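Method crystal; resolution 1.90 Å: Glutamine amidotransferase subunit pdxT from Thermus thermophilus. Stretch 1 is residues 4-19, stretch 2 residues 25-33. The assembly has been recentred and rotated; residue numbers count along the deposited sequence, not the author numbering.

Stretch 1 (4-19) VVGVLALQGDFREHKE
Stretch 2 (25-33) GIEAKEVRK

Parallel strands pair in a simple way: alternate residues of each strand do the hydrogen bonding, and side chains sort onto two faces. Strand 5-8 of this amidotransferase subunit, running beside strand 29-31 with 39° between their directions, illustrates the rule and its extension into a following helix; 706 Å² is buried in total.

Val5 (phi/psi -121/128, chi1 t) opens the ladder, its O accepting from Lys29 N at 2.9 Å, while its CB lies 3.8 Å from Ile26 CG2. Just before the pairing begins, a water bridges Val5 N (2.9 Å) and Glu27 O (3.2 Å). Gly6 (-127/164) pairs with Lys29, CA to CA 4.4 Å. Glycine suits this place, since a CB would lie 3.0 Å from Val31 CG2. Val7 (-131/125, t) bonds in both directions: its N donates to Lys29 O at 2.9 Å and its O accepts from Val31 N at 3.0 Å. Its side chain shares a face with that of Glu30, and its CG2 meets Ala28 CB at 3.9 Å. Leu8 (-62/124, t/p) uses the other face, bringing CD1 within 4.0 Å of Val31 CG1; Val31 is t.

Ala9 (-121/47) closes the ladder, N to Val31 O 2.8 Å. Its small CB lies over one face of the Arg32 guanidinium, 4.0 Å from CZ, and a second water links Ala9 O (2.7 Å) to Arg32 NE (2.9 Å).

The chain then turns through Gly12 (95/-164), a conformation that calls for glycine. Phe14 (chi1 p, chi2 83°) places CZ 3.8 Å from Arg32 NH2, beside the salt bridge between Arg32 NH2 and Glu30 OE1 (2.5 Å). Lys18 (m, t, p, m) lays its aliphatic chain over Ala28, CG to CB 4.0 Å, and ends with NZ 4.4 Å from Glu30 OE2, beyond salt-bridge range. A third water joins Lys18 O, Ile26 O (both 2.7 Å) and Ala28 N (2.8 Å).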

# COMPACT_ATOMS: atom_id res chain seq x y z
N VAL A 4 9.53 0.08 -15.08
CA VAL A 4 8.10 -0.17 -15.06
C VAL A 4 7.55 -0.18 -13.63
O VAL A 4 6.37 -0.46 -13.43
CB VAL A 4 7.75 -1.51 -15.74
CG1 VAL A 4 8.25 -1.51 -17.19
CG2 VAL A 4 8.38 -2.67 -14.97
N VAL A 5 8.40 0.11 -12.65
CA VAL A 5 7.97 0.12 -11.26
C VAL A 5 8.21 1.49 -10.62
O VAL A 5 9.32 2.02 -10.67
CB VAL A 5 8.71 -0.94 -10.42
CG1 VAL A 5 8.17 -0.95 -8.99
CG2 VAL A 5 8.56 -2.32 -11.05
N GLY A 6 7.17 2.05 -10.02
CA GLY A 6 7.33 3.35 -9.39
C GLY A 6 6.87 3.36 -7.95
O GLY A 6 6.19 2.44 -7.49
N VAL A 7 7.28 4.40 -7.23
CA VAL A 7 6.90 4.59 -5.84
C VAL A 7 6.43 6.04 -5.76
O VAL A 7 7.15 6.94 -6.18
CB VAL A 7 8.09 4.40 -4.87
CG1 VAL A 7 7.63 4.56 -3.43
CG2 VAL A 7 8.72 3.02 -5.07
N LEU A 8 5.21 6.26 -5.28
CA LEU A 8 4.67 7.61 -5.17
C LEU A 8 5.59 8.38 -4.23
O LEU A 8 5.81 7.96 -3.10
CB LEU A 8 3.25 7.59 -4.62
CG LEU A 8 2.46 8.90 -4.71
CD1 LEU A 8 2.33 9.33 -6.17
CD2 LEU A 8 1.09 8.70 -4.10
N ALA A 9 6.13 9.50 -4.71
CA ALA A 9 7.06 10.29 -3.90
C ALA A 9 6.62 11.73 -3.65
O ALA A 9 7.41 12.66 -3.80
CB ALA A 9 8.44 10.28 -4.57
N LEU A 10 5.37 11.91 -3.27
CA LEU A 10 4.85 13.23 -2.98
C LEU A 10 5.18 13.64 -1.55
O LEU A 10 5.39 14.82 -1.26
CB LEU A 10 3.33 13.26 -3.19
CG LEU A 10 2.86 12.97 -4.61
CD1 LEU A 10 1.34 12.97 -4.65
CD2 LEU A 10 3.42 14.02 -5.56
N GLN A 11 5.23 12.64 -0.67
CA GLN A 11 5.52 12.85 0.75
C GLN A 11 5.76 11.49 1.38
O GLN A 11 5.31 10.47 0.87
CB GLN A 11 4.32 13.51 1.44
CG GLN A 11 4.48 13.85 2.93
CD GLN A 11 4.41 12.64 3.87
OE1 GLN A 11 3.59 11.74 3.69
NE2 GLN A 11 5.26 12.64 4.90
N GLY A 12 6.49 11.48 2.49
CA GLY A 12 6.68 10.21 3.17
C GLY A 12 7.91 9.38 2.89
O GLY A 12 8.89 9.84 2.30
N ASP A 13 7.81 8.13 3.29
CA ASP A 13 8.91 7.19 3.20
C ASP A 13 9.02 6.31 1.96
O ASP A 13 9.02 5.08 2.04
CB ASP A 13 8.91 6.35 4.47
CG ASP A 13 8.93 7.23 5.72
OD1 ASP A 13 9.75 8.17 5.76
OD2 ASP A 13 8.13 6.99 6.66
N PHE A 14 9.13 6.96 0.80
CA PHE A 14 9.28 6.25 -0.46
C PHE A 14 10.71 5.73 -0.59
O PHE A 14 10.96 4.74 -1.26
CB PHE A 14 8.95 7.19 -1.63
CG PHE A 14 9.69 8.50 -1.59
CD1 PHE A 14 10.99 8.60 -2.09
CD2 PHE A 14 9.10 9.63 -1.04
CE1 PHE A 14 11.68 9.82 -2.04
CE2 PHE A 14 9.78 10.84 -0.97
CZ PHE A 14 11.08 10.94 -1.48
N ARG A 15 11.64 6.40 0.08
CA ARG A 15 13.05 6.00 0.05
C ARG A 15 13.21 4.53 0.42
O ARG A 15 13.88 3.77 -0.29
CB ARG A 15 13.85 6.87 1.03
CG ARG A 15 15.32 6.48 1.20
CD ARG A 15 15.99 7.38 2.24
NE ARG A 15 15.35 7.24 3.55
CZ ARG A 15 15.42 8.14 4.53
NH1 ARG A 15 16.09 9.27 4.35
NH2 ARG A 15 14.80 7.92 5.68
N GLU A 16 12.60 4.12 1.53
CA GLU A 16 12.69 2.74 1.99
C GLU A 16 12.19 1.72 0.96
O GLU A 16 12.73 0.61 0.87
CB GLU A 16 11.93 2.56 3.30
CG GLU A 16 12.63 3.11 4.54
CD GLU A 16 12.75 4.63 4.55
OE1 GLU A 16 11.98 5.31 3.84
OE2 GLU A 16 13.61 5.14 5.30
N HIS A 17 11.15 2.07 0.21
CA HIS A 17 10.62 1.15 -0.80
C HIS A 17 11.58 1.05 -1.99
O HIS A 17 11.75 -0.03 -2.57
CB HIS A 17 9.23 1.59 -1.27
CG HIS A 17 8.11 1.12 -0.39
ND1 HIS A 17 7.73 -0.21 -0.31
CD2 HIS A 17 7.29 1.79 0.45
CE1 HIS A 17 6.72 -0.32 0.53
NE2 HIS A 17 6.43 0.88 1.00
N LYS A 18 12.20 2.17 -2.36
CA LYS A 18 13.15 2.16 -3.47
C LYS A 18 14.31 1.24 -3.11
O LYS A 18 14.79 0.47 -3.94
CB LYS A 18 13.68 3.57 -3.74
CG LYS A 18 12.62 4.57 -4.16
CD LYS A 18 13.23 5.93 -4.49
CE LYS A 18 14.02 5.91 -5.80
NZ LYS A 18 15.19 4.98 -5.78
N GLU A 19 14.77 1.33 -1.86
CA GLU A 19 15.87 0.51 -1.38
C GLU A 19 15.47 -0.96 -1.38
O GLU A 19 16.25 -1.82 -1.78
CB GLU A 19 16.28 0.93 0.03
CG GLU A 19 16.87 2.32 0.11
CD GLU A 19 17.10 2.77 1.54
OE1 GLU A 19 17.63 3.89 1.73
OE2 GLU A 19 16.76 2.01 2.46
N GLY A 25 16.47 -6.13 -8.05
CA GLY A 25 17.13 -5.69 -9.26
C GLY A 25 16.38 -4.56 -9.95
O GLY A 25 16.63 -4.26 -11.12
N ILE A 26 15.48 -3.91 -9.21
CA ILE A 26 14.67 -2.82 -9.75
C ILE A 26 15.16 -1.43 -9.33
O ILE A 26 15.54 -1.21 -8.19
CB ILE A 26 13.19 -2.96 -9.28
CG1 ILE A 26 12.57 -4.24 -9.85
CG2 ILE A 26 12.38 -1.73 -9.69
CD1 ILE A 26 12.29 -4.18 -11.33
N GLU A 27 15.16 -0.51 -10.29
CA GLU A 27 15.53 0.88 -10.01
C GLU A 27 14.19 1.61 -10.09
O GLU A 27 13.71 1.94 -11.17
CB GLU A 27 16.50 1.41 -11.06
CG GLU A 27 17.95 1.03 -10.79
CD GLU A 27 18.43 1.52 -9.43
OE1 GLU A 27 18.37 2.74 -9.17
OE2 GLU A 27 18.88 0.68 -8.61
N ALA A 28 13.59 1.82 -8.92
CA ALA A 28 12.29 2.46 -8.82
C ALA A 28 12.23 3.90 -9.30
O ALA A 28 13.12 4.70 -9.04
CB ALA A 28 11.79 2.38 -7.38
N LYS A 29 11.15 4.21 -10.01
CA LYS A 29 10.94 5.56 -10.52
C LYS A 29 10.16 6.35 -9.47
O LYS A 29 9.13 5.89 -8.97
CB LYS A 29 10.15 5.50 -11.83
CG LYS A 29 9.55 6.83 -12.29
CD LYS A 29 10.61 7.91 -12.42
CE LYS A 29 9.97 9.26 -12.76
NZ LYS A 29 10.98 10.35 -12.86
N GLU A 30 10.66 7.53 -9.12
CA GLU A 30 9.97 8.36 -8.15
C GLU A 30 8.85 9.10 -8.87
O GLU A 30 9.09 9.87 -9.80
CB GLU A 30 10.95 9.35 -7.51
CG GLU A 30 11.84 8.71 -6.46
CD GLU A 30 12.84 9.68 -5.86
OE1 GLU A 30 12.53 10.88 -5.76
OE2 GLU A 30 13.94 9.23 -5.46
N VAL A 31 7.61 8.85 -8.45
CA VAL A 31 6.45 9.48 -9.07
C VAL A 31 6.06 10.74 -8.32
O VAL A 31 5.68 10.69 -7.15
CB VAL A 31 5.26 8.49 -9.11
CG1 VAL A 31 4.04 9.15 -9.75
CG2 VAL A 31 5.65 7.24 -9.89
N ARG A 32 6.17 11.88 -8.99
CA ARG A 32 5.81 13.17 -8.40
C ARG A 32 4.83 13.94 -9.29
O ARG A 32 4.25 14.93 -8.86
CB ARG A 32 7.05 14.03 -8.17
CG ARG A 32 7.97 13.54 -7.08
CD ARG A 32 8.92 14.64 -6.64
NE ARG A 32 9.80 14.19 -5.57
CZ ARG A 32 10.78 13.31 -5.74
NH1 ARG A 32 11.01 12.80 -6.95
NH2 ARG A 32 11.54 12.95 -4.71
N LYS A 33 4.67 13.47 -10.52
CA LYS A 33 3.76 14.11 -11.47
C LYS A 33 2.93 13.04 -12.16
O LYS A 33 3.36 11.88 -12.26
CB LYS A 33 4.56 14.89 -12.52
CG LYS A 33 5.39 16.03 -11.94
CD LYS A 33 6.24 16.67 -13.03
CE LYS A 33 7.06 17.84 -12.49
NZ LYS A 33 7.94 18.43 -13.53
O HOH W 1 11.24 0.51 -12.60
O HOH W 2 9.01 14.55 -2.81
O HOH W 3 14.94 0.93 -6.60